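Local coordinates for protein ACDH-11, isoform b (Caenorhabditis elegans, PDB 4Y9J) that belongs to the acyl-CoA dehydrogenase family of flavoproteins and binds flavin-adenine dinucleotide within a fold of helical bundles and a central beta domain, at residues B[403-408]-B[530-535]; B[366-371]-B[407-412]. All blocks are in the same frame, centred on the assembly; numbering follows the deposited sequence.

Contact 1: residues B[403-408]-B[530-535]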
loop_
_atom_site.group_PDB
_atom_site.type_symbol
_atom_site.label_atom_id
_atom_site.label_comp_id
_atom_site.label_asym_id
_atom_site.label_seq_id
_atom_site.Cartn_x
_atom_site.Cartn_y
_atom_site.Cartn_z
ATOM N N LYS B 403 -23.077 -12.302 -27.516
ATOM C CA LYS B 403 -21.895 -11.905 -26.808
ATOM C C LYS B 403 -21.333 -10.604 -27.375
ATOM O O LYS B 403 -21.039 -9.649 -26.613
ATOM C CB LYS B 403 -20.846 -13.037 -26.836
ATOM C CG LYS B 403 -19.654 -12.954 -25.868
ATOM C CD LYS B 403 -18.739 -11.759 -26.021
ATOM C CE LYS B 403 -17.352 -12.035 -25.474
ATOM N NZ LYS B 403 -16.448 -10.880 -25.482
ATOM N N LEU B 404 -21.092 -10.556 -28.664
ATOM C CA LEU B 404 -20.399 -9.402 -29.209
ATOM C C LEU B 404 -21.280 -8.169 -29.146
ATOM O O LEU B 404 -20.792 -7.044 -28.936
ATOM C CB LEU B 404 -19.887 -9.654 -30.615
ATOM C CG LEU B 404 -20.869 -9.813 -31.758
ATOM C CD1 LEU B 404 -21.195 -8.457 -32.396
ATOM C CD2 LEU B 404 -20.338 -10.779 -32.820
ATOM N N TYR B 405 -22.572 -8.327 -29.300
ATOM C CA TYR B 405 -23.447 -7.160 -29.333
ATOM C C TYR B 405 -23.648 -6.553 -27.921
ATOM O O TYR B 405 -23.434 -5.319 -27.727
ATOM C CB TYR B 405 -24.788 -7.467 -30.029
ATOM C CG TYR B 405 -25.560 -6.161 -30.361
ATOM C CD1 TYR B 405 -25.119 -5.334 -31.370
ATOM C CD2 TYR B 405 -26.662 -5.774 -29.637
ATOM C CE1 TYR B 405 -25.790 -4.171 -31.686
ATOM C CE2 TYR B 405 -27.343 -4.630 -29.922
ATOM C CZ TYR B 405 -26.913 -3.831 -30.973
ATOM O OH TYR B 405 -27.533 -2.647 -31.277
ATOM N N ALA B 406 -24.045 -7.378 -26.940
ATOM C CA ALA B 406 -24.188 -6.892 -25.575
ATOM C C ALA B 406 -22.846 -6.355 -25.059
ATOM O O ALA B 406 -22.785 -5.369 -24.309
ATOM C CB ALA B 406 -24.708 -7.993 -24.626
ATOM N N GLY B 407 -21.776 -7.016 -25.496
ATOM C CA GLY B 407 -20.429 -6.647 -25.183
ATOM C C GLY B 407 -20.086 -5.239 -25.554
ATOM O O GLY B 407 -19.428 -4.508 -24.820
ATOM N N LYS B 408 -20.533 -4.867 -26.740
ATOM C CA LYS B 408 -20.200 -3.591 -27.300
ATOM C C LYS B 408 -21.192 -2.531 -26.815
ATOM O O LYS B 408 -20.852 -1.362 -26.752
ATOM C CB LYS B 408 -20.135 -3.705 -28.806
ATOM C CG LYS B 408 -19.725 -2.478 -29.565
ATOM C CD LYS B 408 -18.484 -1.792 -29.015
ATOM C CE LYS B 408 -17.271 -2.719 -29.029
ATOM N NZ LYS B 408 -16.061 -2.158 -28.476
ATOM N N THR B 530 -26.350 -6.188 -37.453
ATOM C CA THR B 530 -27.650 -6.208 -38.125
ATOM C C THR B 530 -28.445 -7.422 -37.696
ATOM O O THR B 530 -29.624 -7.322 -37.446
ATOM C CB THR B 530 -27.488 -6.175 -39.633
ATOM O OG1 THR B 530 -26.759 -4.997 -39.985
ATOM C CG2 THR B 530 -28.845 -6.185 -40.307
ATOM N N ILE B 531 -27.769 -8.561 -37.606
ATOM C CA ILE B 531 -28.393 -9.781 -37.103
ATOM C C ILE B 531 -28.929 -9.543 -35.669
ATOM O O ILE B 531 -30.156 -9.822 -35.358
ATOM C CB ILE B 531 -27.434 -10.976 -37.194
ATOM C CG1 ILE B 531 -27.200 -11.296 -38.657
ATOM C CG2 ILE B 531 -28.037 -12.216 -36.484
ATOM C CD1 ILE B 531 -26.115 -12.304 -38.957
ATOM N N ALA B 532 -28.073 -8.990 -34.830
ATOM C CA ALA B 532 -28.449 -8.768 -33.451
ATOM C C ALA B 532 -29.693 -7.922 -33.390
ATOM O O ALA B 532 -30.609 -8.240 -32.694
ATOM C CB ALA B 532 -27.322 -8.101 -32.679
ATOM N N ARG B 533 -29.747 -6.835 -34.160
ATOM C CA ARG B 533 -30.863 -5.903 -34.055
ATOM C C ARG B 533 -32.158 -6.460 -34.647
ATOM O O ARG B 533 -33.232 -6.164 -34.143
ATOM C CB ARG B 533 -30.508 -4.598 -34.724
ATOM C CG ARG B 533 -29.378 -3.888 -33.991
ATOM C CD ARG B 533 -28.918 -2.580 -34.599
ATOM N NE ARG B 533 -28.358 -2.735 -35.957
ATOM C CZ ARG B 533 -27.197 -2.248 -36.439
ATOM N NH1 ARG B 533 -26.363 -1.500 -35.638
ATOM N NH2 ARG B 533 -26.903 -2.507 -37.762
ATOM N N ILE B 534 -32.057 -7.170 -35.765
ATOM C CA ILE B 534 -33.208 -7.815 -36.381
ATOM C C ILE B 534 -33.810 -8.818 -35.400
ATOM O O ILE B 534 -35.038 -8.863 -35.194
ATOM C CB ILE B 534 -32.829 -8.498 -37.732
ATOM C CG1 ILE B 534 -32.574 -7.387 -38.780
ATOM C CG2 ILE B 534 -33.947 -9.453 -38.228
ATOM C CD1 ILE B 534 -32.006 -7.870 -40.094
ATOM N N TYR B 535 -32.946 -9.655 -34.861
ATOM C CA TYR B 535 -33.386 -10.737 -33.981
ATOM C C TYR B 535 -34.004 -10.118 -32.727
ATOM O O TYR B 535 -35.106 -10.525 -32.300
ATOM C CB TYR B 535 -32.184 -11.641 -33.653
ATOM C CG TYR B 535 -32.496 -13.089 -33.367
ATOM C CD1 TYR B 535 -33.721 -13.488 -32.837
ATOM C CD2 TYR B 535 -31.502 -14.070 -33.565
ATOM C CE1 TYR B 535 -33.985 -14.863 -32.587
ATOM C CE2 TYR B 535 -31.737 -15.421 -33.308
ATOM C CZ TYR B 535 -32.934 -15.809 -32.775
ATOM O OH TYR B 535 -33.105 -17.127 -32.494
HETATM O O HOH W 1 -26.147 -0.843 -32.849
#
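Tyr405 carries the whole of 403-408's touch on 530-535, meeting Ala532 with a ring face and Arg533 with its hydroxyl end. Its CG stands anti to the backbone N (chi1 -166°), which swings the ring out of its own helix and over the other. Going along 530-535, Thr530 comes first and serves Arg533 rather than Tyr405: its OG1 takes a weak bond from Arg533 NH2 at 3.3 Å, well bent. Ala532 CB lies 3.5 Å from Tyr405 CG, over one face but off centre toward the rim, a CH-pi contact of 3.9 Å from CB to the ring centroid. Arg533 follows, its aliphatic part crossing the phenol end, with CG 3.5 Å from Tyr405 OH. The chain then bends, turning the guanidinium plane almost perpendicular to the ring. One water closes the gap, 2.8 Å from Tyr405 OH and accepting at 2.9 Å from Arg533 NH1, in the plane of the guanidinium; Arg533 NE goes to the carbonyl of Leu567. One turn back, Phe529 adds an edge-to-face ring contact with Tyr405. Helix 524-545 thus lies against helix 389-419 at a buried face, with Ile531 packing on helices 449-461 and 466-478, and Leu404 resting on both 449-461 and 524-545.

Contact 2: residues B[366-371]-B[407-412]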
loop_
_atom_site.group_PDB
_atom_site.type_symbol
_atom_site.label_atom_id
_atom_site.label_comp_id
_atom_site.label_asym_id
_atom_site.label_seq_id
_atom_site.Cartn_x
_atom_site.Cartn_y
_atom_site.Cartn_z
ATOM N N ARG B 366 -33.458 -3.781 -23.000
ATOM C CA ARG B 366 -34.519 -4.755 -23.107
ATOM C C ARG B 366 -34.340 -5.640 -24.328
ATOM O O ARG B 366 -34.594 -6.839 -24.260
ATOM C CB ARG B 366 -35.876 -4.098 -23.132
ATOM C CG ARG B 366 -36.249 -3.468 -21.830
ATOM C CD ARG B 366 -37.684 -3.020 -21.821
ATOM N NE ARG B 366 -38.062 -2.247 -20.652
ATOM C CZ ARG B 366 -39.329 -2.019 -20.312
ATOM N NH1 ARG B 366 -40.359 -2.485 -21.042
ATOM N NH2 ARG B 366 -39.567 -1.299 -19.232
ATOM N N GLY B 367 -33.909 -5.078 -25.440
ATOM C CA GLY B 367 -33.717 -5.867 -26.667
ATOM C C GLY B 367 -32.662 -6.975 -26.454
ATOM O O GLY B 367 -32.838 -8.142 -26.778
ATOM N N SER B 368 -31.555 -6.583 -25.903
ATOM C CA SER B 368 -30.491 -7.563 -25.637
ATOM C C SER B 368 -30.845 -8.601 -24.548
ATOM O O SER B 368 -30.432 -9.722 -24.562
ATOM C CB SER B 368 -29.198 -6.856 -25.321
ATOM O OG SER B 368 -28.816 -6.203 -26.456
ATOM N N MET B 369 -31.617 -8.182 -23.608
ATOM C CA MET B 369 -32.135 -9.062 -22.621
ATOM C C MET B 369 -32.982 -10.174 -23.270
ATOM O O MET B 369 -32.848 -11.342 -22.906
ATOM C CB MET B 369 -33.001 -8.222 -21.722
ATOM C CG MET B 369 -33.218 -8.817 -20.422
ATOM S SD MET B 369 -31.742 -8.345 -19.453
ATOM C CE MET B 369 -32.479 -9.538 -18.360
ATOM N N LEU B 370 -33.865 -9.822 -24.201
ATOM C CA LEU B 370 -34.748 -10.833 -24.838
ATOM C C LEU B 370 -33.877 -11.738 -25.691
ATOM O O LEU B 370 -34.147 -12.896 -25.794
ATOM C CB LEU B 370 -35.861 -10.158 -25.606
ATOM C CG LEU B 370 -36.914 -9.480 -24.742
ATOM C CD1 LEU B 370 -38.145 -9.274 -25.562
ATOM C CD2 LEU B 370 -37.268 -10.290 -23.484
ATOM N N LEU B 371 -32.822 -11.204 -26.307
ATOM C CA LEU B 371 -31.900 -12.000 -27.093
ATOM C C LEU B 371 -31.219 -13.002 -26.171
ATOM O O LEU B 371 -31.019 -14.136 -26.566
ATOM C CB LEU B 371 -30.899 -11.121 -27.842
ATOM C CG LEU B 371 -30.031 -11.663 -28.997
ATOM C CD1 LEU B 371 -30.888 -12.005 -30.190
ATOM C CD2 LEU B 371 -28.934 -10.677 -29.433
ATOM N N GLY B 407 -21.776 -7.016 -25.496
ATOM C CA GLY B 407 -20.429 -6.647 -25.183
ATOM C C GLY B 407 -20.086 -5.239 -25.554
ATOM O O GLY B 407 -19.428 -4.508 -24.820
ATOM N N LYS B 408 -20.533 -4.867 -26.740
ATOM C CA LYS B 408 -20.200 -3.591 -27.300
ATOM C C LYS B 408 -21.192 -2.531 -26.815
ATOM O O LYS B 408 -20.852 -1.362 -26.752
ATOM C CB LYS B 408 -20.135 -3.705 -28.806
ATOM C CG LYS B 408 -19.725 -2.478 -29.565
ATOM C CD LYS B 408 -18.484 -1.792 -29.015
ATOM C CE LYS B 408 -17.271 -2.719 -29.029
ATOM N NZ LYS B 408 -16.061 -2.158 -28.476
ATOM N N GLN B 409 -22.413 -2.909 -26.476
ATOM C CA GLN B 409 -23.331 -2.000 -25.784
ATOM C C GLN B 409 -22.858 -1.543 -24.375
ATOM O O GLN B 409 -23.172 -0.447 -23.975
ATOM C CB GLN B 409 -24.696 -2.615 -25.600
ATOM C CG GLN B 409 -25.519 -2.782 -26.840
ATOM C CD GLN B 409 -26.814 -3.451 -26.483
ATOM O OE1 GLN B 409 -26.803 -4.564 -25.961
ATOM N NE2 GLN B 409 -27.916 -2.788 -26.739
ATOM N N ALA B 410 -22.125 -2.386 -23.673
ATOM C CA ALA B 410 -21.987 -2.295 -22.213
ATOM C C ALA B 410 -21.189 -1.046 -21.759
ATOM O O ALA B 410 -21.671 -0.320 -20.917
ATOM C CB ALA B 410 -21.325 -3.538 -21.642
ATOM N N VAL B 411 -20.016 -0.795 -22.325
ATOM C CA VAL B 411 -19.232 0.330 -21.832
ATOM C C VAL B 411 -19.893 1.677 -22.125
ATOM O O VAL B 411 -20.039 2.462 -21.230
ATOM C CB VAL B 411 -17.767 0.308 -22.273
ATOM C CG1 VAL B 411 -17.039 1.593 -21.862
ATOM C CG2 VAL B 411 -17.038 -0.907 -21.645
ATOM N N PRO B 412 -20.348 1.929 -23.362
ATOM C CA PRO B 412 -21.024 3.219 -23.495
ATOM C C PRO B 412 -22.278 3.382 -22.645
ATOM O O PRO B 412 -22.546 4.514 -22.221
ATOM C CB PRO B 412 -21.416 3.281 -24.968
ATOM C CG PRO B 412 -20.430 2.350 -25.640
ATOM C CD PRO B 412 -20.161 1.247 -24.656
#
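Ser368 OG donates to Gln409 OE1 over 2.6 Å, a short bond and the one direct link between 366-371 and 407-412. The hydroxyl comes to the oxygen from one side of the carbonyl, at a C=O...donor angle of 118°, and tilted 27° out of its plane. Ser368 CB also lies near, 3.4 Å from Gln409 OE1. It is the glutamine that spans the distance: the CA atoms of Ser368 and Gln409 are 9.1 Å apart, and the side chain runs out extended beyond CG (chi2 178°) to set its amide beside the serine helix. The other end of that amide is occupied too, since Gln409 NE2 donates to the carbonyl of Asp364, one turn before Ser368. With both ends gripped by the same helix, the amide's rotation is fixed, oxygen to the serine and nitrogen to the main chain.

The two segments belong to the antiparallel helices 352-383 and 389-419, joined by a short loop, within the all-helical C-terminal domain of the acyl-CoA dehydrogenase fold. Helix 304-338 covers the pair, Leu324 touching Ser368 and Met327 touching Gln409. Beyond Gln409 the helix kinks at Pro412, whose nitrogen has no hydrogen to give to the preceding turn, and Pro412 packs on Pro412 of the second subunit. Lys408 reaches across the same interface, making salt bridges with Glu416 and Glu419 of that subunit; Glu419 is among the residues lining a flavin-adenine dinucleotide pocket.

Coming along the chain from the N terminus, the first of these segments is 366-371, on helix 352-383; the chain then turns back and closes contact 2 when 407-412 arrives after 35 residues. Contact 1 opens on 403-408, just before that closure, and ends at 530-535 after a further 121 residues, so the two loops overlap rather than nest and share Gly407 and Lys408. Helix 389-419 is common to both, facing 352-383 in one and 524-545 in the other. The sites meet where Tyr405 CD2 lies 3.9 Å from Ser368 OG and Tyr535 CB lies 3.7 Å from Leu371 CD1. Contact 2 holds together two helices of the C-terminal bundle, while contact 1 ties helix 389-419 to helix 524-545.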